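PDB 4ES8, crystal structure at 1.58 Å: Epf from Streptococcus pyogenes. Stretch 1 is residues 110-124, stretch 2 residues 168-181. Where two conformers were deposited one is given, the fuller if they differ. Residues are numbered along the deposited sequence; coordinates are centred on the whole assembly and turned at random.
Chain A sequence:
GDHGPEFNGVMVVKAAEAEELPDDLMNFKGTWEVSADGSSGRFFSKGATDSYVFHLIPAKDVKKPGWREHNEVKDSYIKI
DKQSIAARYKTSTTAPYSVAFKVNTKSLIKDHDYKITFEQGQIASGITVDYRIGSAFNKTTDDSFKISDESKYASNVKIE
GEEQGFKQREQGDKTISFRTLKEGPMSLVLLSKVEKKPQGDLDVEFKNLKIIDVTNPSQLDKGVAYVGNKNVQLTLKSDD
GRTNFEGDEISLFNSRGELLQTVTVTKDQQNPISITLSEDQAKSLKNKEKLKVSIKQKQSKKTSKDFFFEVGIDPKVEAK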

# COMPACT_ATOMS: atom_id res chain seq x y z
N LYS A 110 6.27 -6.05 -0.83
CA LYS A 110 5.65 -7.13 -0.04
C LYS A 110 5.93 -6.91 1.44
O LYS A 110 7.07 -6.60 1.82
CB LYS A 110 6.25 -8.48 -0.48
CG LYS A 110 5.61 -9.69 0.23
CD LYS A 110 6.16 -11.04 -0.26
CE LYS A 110 7.56 -11.32 0.23
NZ LYS A 110 8.00 -12.71 -0.12
N ASP A 111 4.89 -7.08 2.28
CA ASP A 111 5.01 -7.04 3.73
C ASP A 111 5.36 -5.65 4.28
O ASP A 111 5.89 -5.53 5.37
CB ASP A 111 6.02 -8.11 4.22
CG ASP A 111 5.92 -8.50 5.67
OD1 ASP A 111 4.78 -8.64 6.17
OD2 ASP A 111 6.98 -8.73 6.29
N HIS A 112 5.01 -4.58 3.54
CA HIS A 112 5.13 -3.21 4.02
C HIS A 112 3.73 -2.76 4.44
O HIS A 112 2.73 -3.38 4.03
CB HIS A 112 5.70 -2.31 2.91
CG HIS A 112 7.20 -2.15 2.94
ND1 HIS A 112 7.79 -0.94 2.60
CD2 HIS A 112 8.17 -3.05 3.23
CE1 HIS A 112 9.10 -1.14 2.68
NE2 HIS A 112 9.39 -2.41 3.03
N ASP A 113 3.66 -1.72 5.27
CA ASP A 113 2.42 -1.15 5.77
C ASP A 113 2.11 0.13 5.02
O ASP A 113 3.03 0.94 4.78
CB ASP A 113 2.55 -0.86 7.27
CG ASP A 113 2.67 -2.13 8.10
OD1 ASP A 113 1.94 -3.07 7.83
OD2 ASP A 113 3.55 -2.19 8.96
N TYR A 114 0.82 0.32 4.64
CA TYR A 114 0.42 1.49 3.87
C TYR A 114 -0.77 2.18 4.50
O TYR A 114 -1.55 1.55 5.25
CB TYR A 114 0.09 1.09 2.42
CG TYR A 114 1.33 0.60 1.69
CD1 TYR A 114 2.19 1.50 1.06
CD2 TYR A 114 1.68 -0.75 1.69
CE1 TYR A 114 3.36 1.06 0.43
CE2 TYR A 114 2.85 -1.20 1.07
CZ TYR A 114 3.68 -0.29 0.45
OH TYR A 114 4.83 -0.75 -0.16
N LYS A 115 -0.88 3.48 4.22
CA LYS A 115 -1.97 4.32 4.71
C LYS A 115 -2.62 5.01 3.53
O LYS A 115 -1.97 5.83 2.88
CB LYS A 115 -1.46 5.35 5.73
CG LYS A 115 -2.52 6.36 6.20
CD LYS A 115 -1.91 7.54 6.96
CE LYS A 115 -2.98 8.42 7.57
NZ LYS A 115 -2.40 9.57 8.33
N ILE A 116 -3.88 4.68 3.26
CA ILE A 116 -4.67 5.31 2.21
C ILE A 116 -5.54 6.37 2.86
O ILE A 116 -6.14 6.12 3.92
CB ILE A 116 -5.56 4.26 1.50
CG1 ILE A 116 -4.76 3.26 0.67
CG2 ILE A 116 -6.68 4.92 0.67
CD1 ILE A 116 -5.64 2.07 0.15
N THR A 117 -5.65 7.54 2.21
CA THR A 117 -6.55 8.59 2.67
C THR A 117 -7.33 9.07 1.48
O THR A 117 -6.82 9.07 0.36
CB THR A 117 -5.79 9.74 3.35
OG1 THR A 117 -4.80 10.27 2.47
CG2 THR A 117 -5.14 9.31 4.67
N PHE A 118 -8.59 9.47 1.70
CA PHE A 118 -9.41 10.04 0.63
C PHE A 118 -10.58 10.73 1.26
O PHE A 118 -10.77 10.61 2.47
CB PHE A 118 -9.89 8.98 -0.39
CG PHE A 118 -10.72 7.85 0.19
CD1 PHE A 118 -10.11 6.77 0.82
CD2 PHE A 118 -12.11 7.88 0.12
CE1 PHE A 118 -10.88 5.73 1.36
CE2 PHE A 118 -12.88 6.86 0.69
CZ PHE A 118 -12.27 5.78 1.30
N GLU A 119 -11.37 11.42 0.44
CA GLU A 119 -12.57 12.04 0.94
C GLU A 119 -13.77 11.28 0.43
O GLU A 119 -13.89 11.07 -0.78
CB GLU A 119 -12.67 13.51 0.48
CG GLU A 119 -11.54 14.38 1.00
CD GLU A 119 -11.70 15.83 0.60
OE1 GLU A 119 -12.73 16.44 0.98
OE2 GLU A 119 -10.78 16.36 -0.05
N GLN A 120 -14.66 10.90 1.33
CA GLN A 120 -15.95 10.35 0.95
C GLN A 120 -16.82 11.56 0.67
O GLN A 120 -17.12 12.33 1.60
CB GLN A 120 -16.54 9.47 2.06
CG GLN A 120 -17.98 9.05 1.80
CD GLN A 120 -18.03 8.20 0.56
OE1 GLN A 120 -17.45 7.11 0.52
NE2 GLN A 120 -18.63 8.73 -0.51
N GLY A 121 -17.14 11.78 -0.60
CA GLY A 121 -18.03 12.86 -1.02
C GLY A 121 -19.48 12.44 -0.83
O GLY A 121 -19.79 11.50 -0.07
N GLN A 122 -20.38 13.13 -1.54
CA GLN A 122 -21.82 12.89 -1.42
C GLN A 122 -22.19 11.42 -1.53
O GLN A 122 -21.62 10.70 -2.34
CB GLN A 122 -22.60 13.68 -2.50
CG GLN A 122 -22.33 13.21 -3.93
CD GLN A 122 -22.87 14.22 -4.88
OE1 GLN A 122 -24.08 14.28 -5.14
NE2 GLN A 122 -21.98 15.08 -5.37
N ILE A 123 -23.11 10.99 -0.68
CA ILE A 123 -23.71 9.67 -0.73
C ILE A 123 -25.21 9.89 -0.81
O ILE A 123 -25.83 10.29 0.20
CB ILE A 123 -23.36 8.72 0.44
CG1 ILE A 123 -21.83 8.53 0.58
CG2 ILE A 123 -24.08 7.35 0.22
CD1 ILE A 123 -21.44 7.89 1.95
N ALA A 124 -25.81 9.59 -1.96
CA ALA A 124 -27.26 9.76 -2.07
C ALA A 124 -28.03 8.87 -1.09
O ALA A 124 -27.56 7.78 -0.72
CB ALA A 124 -27.71 9.40 -3.49
N GLN A 168 -24.22 2.66 5.47
CA GLN A 168 -24.29 4.11 5.34
C GLN A 168 -23.05 4.67 6.06
O GLN A 168 -22.63 4.10 7.08
CB GLN A 168 -25.58 4.64 6.02
CG GLN A 168 -26.84 4.29 5.27
CD GLN A 168 -27.97 5.14 5.81
OE1 GLN A 168 -28.31 5.09 7.00
NE2 GLN A 168 -28.54 5.99 4.98
N ARG A 169 -22.42 5.72 5.53
CA ARG A 169 -21.23 6.28 6.15
C ARG A 169 -21.33 7.78 6.25
O ARG A 169 -21.98 8.41 5.40
CB ARG A 169 -19.96 5.92 5.33
CG ARG A 169 -19.75 4.41 5.19
CD ARG A 169 -18.48 4.05 4.43
NE ARG A 169 -18.50 2.60 4.23
CZ ARG A 169 -18.03 1.71 5.11
NH1 ARG A 169 -17.32 2.11 6.16
NH2 ARG A 169 -18.20 0.41 4.89
N GLU A 170 -20.62 8.37 7.21
CA GLU A 170 -20.49 9.82 7.24
C GLU A 170 -19.70 10.26 6.02
O GLU A 170 -18.80 9.54 5.55
CB GLU A 170 -19.72 10.30 8.48
CG GLU A 170 -20.27 9.98 9.84
CD GLU A 170 -19.38 10.65 10.87
OE1 GLU A 170 -19.92 11.41 11.70
OE2 GLU A 170 -18.13 10.52 10.76
N GLN A 171 -19.97 11.45 5.54
CA GLN A 171 -19.16 12.06 4.49
C GLN A 171 -18.00 12.78 5.16
O GLN A 171 -18.17 13.37 6.22
CB GLN A 171 -19.99 13.03 3.65
CG GLN A 171 -21.13 12.29 2.93
CD GLN A 171 -22.08 13.16 2.13
OE1 GLN A 171 -23.20 12.71 1.82
NE2 GLN A 171 -21.69 14.39 1.76
N GLY A 172 -16.83 12.72 4.55
CA GLY A 172 -15.65 13.36 5.10
C GLY A 172 -14.40 12.54 4.85
O GLY A 172 -14.40 11.61 4.04
N ASP A 173 -13.32 12.92 5.53
CA ASP A 173 -12.04 12.27 5.36
C ASP A 173 -12.06 10.84 5.89
O ASP A 173 -12.55 10.59 7.00
CB ASP A 173 -10.95 13.06 6.10
CG ASP A 173 -10.66 14.45 5.55
OD1 ASP A 173 -11.21 14.80 4.47
OD2 ASP A 173 -9.87 15.20 6.19
N LYS A 174 -11.47 9.93 5.11
CA LYS A 174 -11.33 8.54 5.50
C LYS A 174 -9.87 8.13 5.54
O LYS A 174 -9.05 8.65 4.75
CB LYS A 174 -12.06 7.64 4.48
CG LYS A 174 -13.56 7.94 4.33
CD LYS A 174 -14.37 7.80 5.64
CE LYS A 174 -15.80 8.21 5.38
NZ LYS A 174 -16.56 8.31 6.66
N THR A 175 -9.55 7.17 6.41
CA THR A 175 -8.20 6.61 6.51
C THR A 175 -8.32 5.11 6.55
O THR A 175 -9.11 4.58 7.35
CB THR A 175 -7.48 7.13 7.77
OG1 THR A 175 -7.42 8.56 7.77
CG2 THR A 175 -6.06 6.54 7.91
N ILE A 176 -7.54 4.42 5.70
CA ILE A 176 -7.52 2.96 5.65
C ILE A 176 -6.09 2.51 5.70
O ILE A 176 -5.28 3.00 4.92
CB ILE A 176 -8.23 2.39 4.39
CG1 ILE A 176 -9.70 2.86 4.31
CG2 ILE A 176 -8.12 0.84 4.35
CD1 ILE A 176 -10.45 2.49 3.02
N SER A 177 -5.76 1.60 6.64
CA SER A 177 -4.39 1.10 6.71
C SER A 177 -4.41 -0.40 6.44
O SER A 177 -5.43 -1.05 6.68
CB SER A 177 -3.75 1.41 8.06
OG SER A 177 -4.47 0.85 9.14
N PHE A 178 -3.31 -0.94 5.89
CA PHE A 178 -3.23 -2.36 5.60
C PHE A 178 -1.79 -2.74 5.40
O PHE A 178 -0.93 -1.88 5.18
CB PHE A 178 -4.06 -2.76 4.35
CG PHE A 178 -3.53 -2.20 3.06
CD1 PHE A 178 -3.77 -0.88 2.70
CD2 PHE A 178 -2.77 -2.99 2.20
CE1 PHE A 178 -3.26 -0.36 1.50
CE2 PHE A 178 -2.27 -2.47 1.00
CZ PHE A 178 -2.52 -1.16 0.66
N ARG A 179 -1.54 -4.04 5.44
CA ARG A 179 -0.22 -4.61 5.15
C ARG A 179 -0.31 -5.44 3.88
O ARG A 179 -1.25 -6.23 3.72
CB ARG A 179 0.25 -5.49 6.33
CG ARG A 179 1.59 -6.18 6.09
CD ARG A 179 2.12 -6.81 7.38
NE ARG A 179 2.67 -5.75 8.24
CZ ARG A 179 3.22 -5.95 9.44
NH1 ARG A 179 3.28 -7.17 9.96
NH2 ARG A 179 3.72 -4.92 10.12
N THR A 180 0.67 -5.29 2.96
CA THR A 180 0.61 -6.11 1.74
C THR A 180 1.08 -7.57 1.95
O THR A 180 2.00 -7.84 2.74
CB THR A 180 1.51 -5.51 0.69
OG1 THR A 180 2.83 -5.35 1.25
CG2 THR A 180 0.97 -4.18 0.16
N LEU A 181 0.46 -8.48 1.19
CA LEU A 181 0.85 -9.90 1.18
C LEU A 181 1.69 -10.22 -0.06
O LEU A 181 2.29 -11.31 -0.14
CB LEU A 181 -0.41 -10.81 1.22
CG LEU A 181 -1.22 -10.69 2.52
CD1 LEU A 181 -2.50 -11.49 2.46
CD2 LEU A 181 -0.39 -11.05 3.79
O HOH W 1 2.69 -9.57 4.84
O HOH W 2 -5.66 10.49 8.32
O HOH W 3 -13.58 15.58 3.41
O HOH W 4 -27.08 6.31 2.25

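Two antiparallel strands, 113-123 and 172-180, lie edge to edge, and the first rule of the contact is that the backbone pays for itself. Tyr114, Ile116, Phe118 and Gln120 each both give and take a hydrogen bond, facing Phe178, Ile176, Lys174 and Gly172. The tightest pair is Ile116 with Ile176: Ile116 N reaches Ile176 O at 2.7 Å, and Ile176 N reaches Ile116 O at 2.8 Å. At the residues between, CA-H groups lean on the same carbonyls, as where Ser177 CA lies 3.2 Å from Tyr114 O.

Alternation sorts the side chains. The face carrying Tyr114, Ile116, Phe118, Ile176 and Phe178 is buried and mostly apolar. Ile116 CD1 packs 3.7 Å from Phe178 CE1, and Phe118 CE1 3.7 Å from Ile176 CD1. Lys174 also belongs to this face: its CB sits over the Phe118 ring, 3.9 Å from the centroid, while its end leads away and NZ hydrogen-bonds Glu170 O at 2.8 Å. The long aliphatic stem thus serves the apolar layer and the charge finds a carbonyl beyond it. Gln120, on the same face, satisfies its side-chain donor within its own strand, Gln120 NE2 to Gly121 O at 3.0 Å, while its OE1 is hydrogen-bonded elsewhere in the structure.

The other face is partly exposed and polar. Asp113 and Arg179 form a two-pronged salt bridge, Arg179 NE to Asp113 OD1 at 2.8 Å and Arg179 NH2 to Asp113 OD2 at 3.0 Å, with OD1 near the guanidinium plane. Glu119 and Asp173 are less naturally matched: Glu119 OE1 and Asp173 OD1 stand 4.1 Å apart, and one water donates to both, at 2.7 Å each. Another water links Thr175 OG1, 2.7 Å away, to Lys115 NZ, a weak bond at 3.4 Å.

Side chains extend the pairing where the ladder ends. Thr180 N bonds His112 O at 3.0 Å, and Thr180 OG1 accepts from His112 N at 3.3 Å. Asp111 N is shared weakly between Thr180 OG1 at 2.9 Å and Thr180 O at 3.0 Å; a water donates to Asp111 OD1 at 2.6 Å and to Thr180 O at 2.8 Å. Asp111 O is buried without a partner, the one unpaid cost. At the far end Gln171 reaches across, its OE1 accepting from Ile123 N at 3.0 Å. Beside it, Gly172 has phi/psi of 144/-168, where a CB would jam against the preceding carbonyl oxygen; glycine suits this place for its backbone alone.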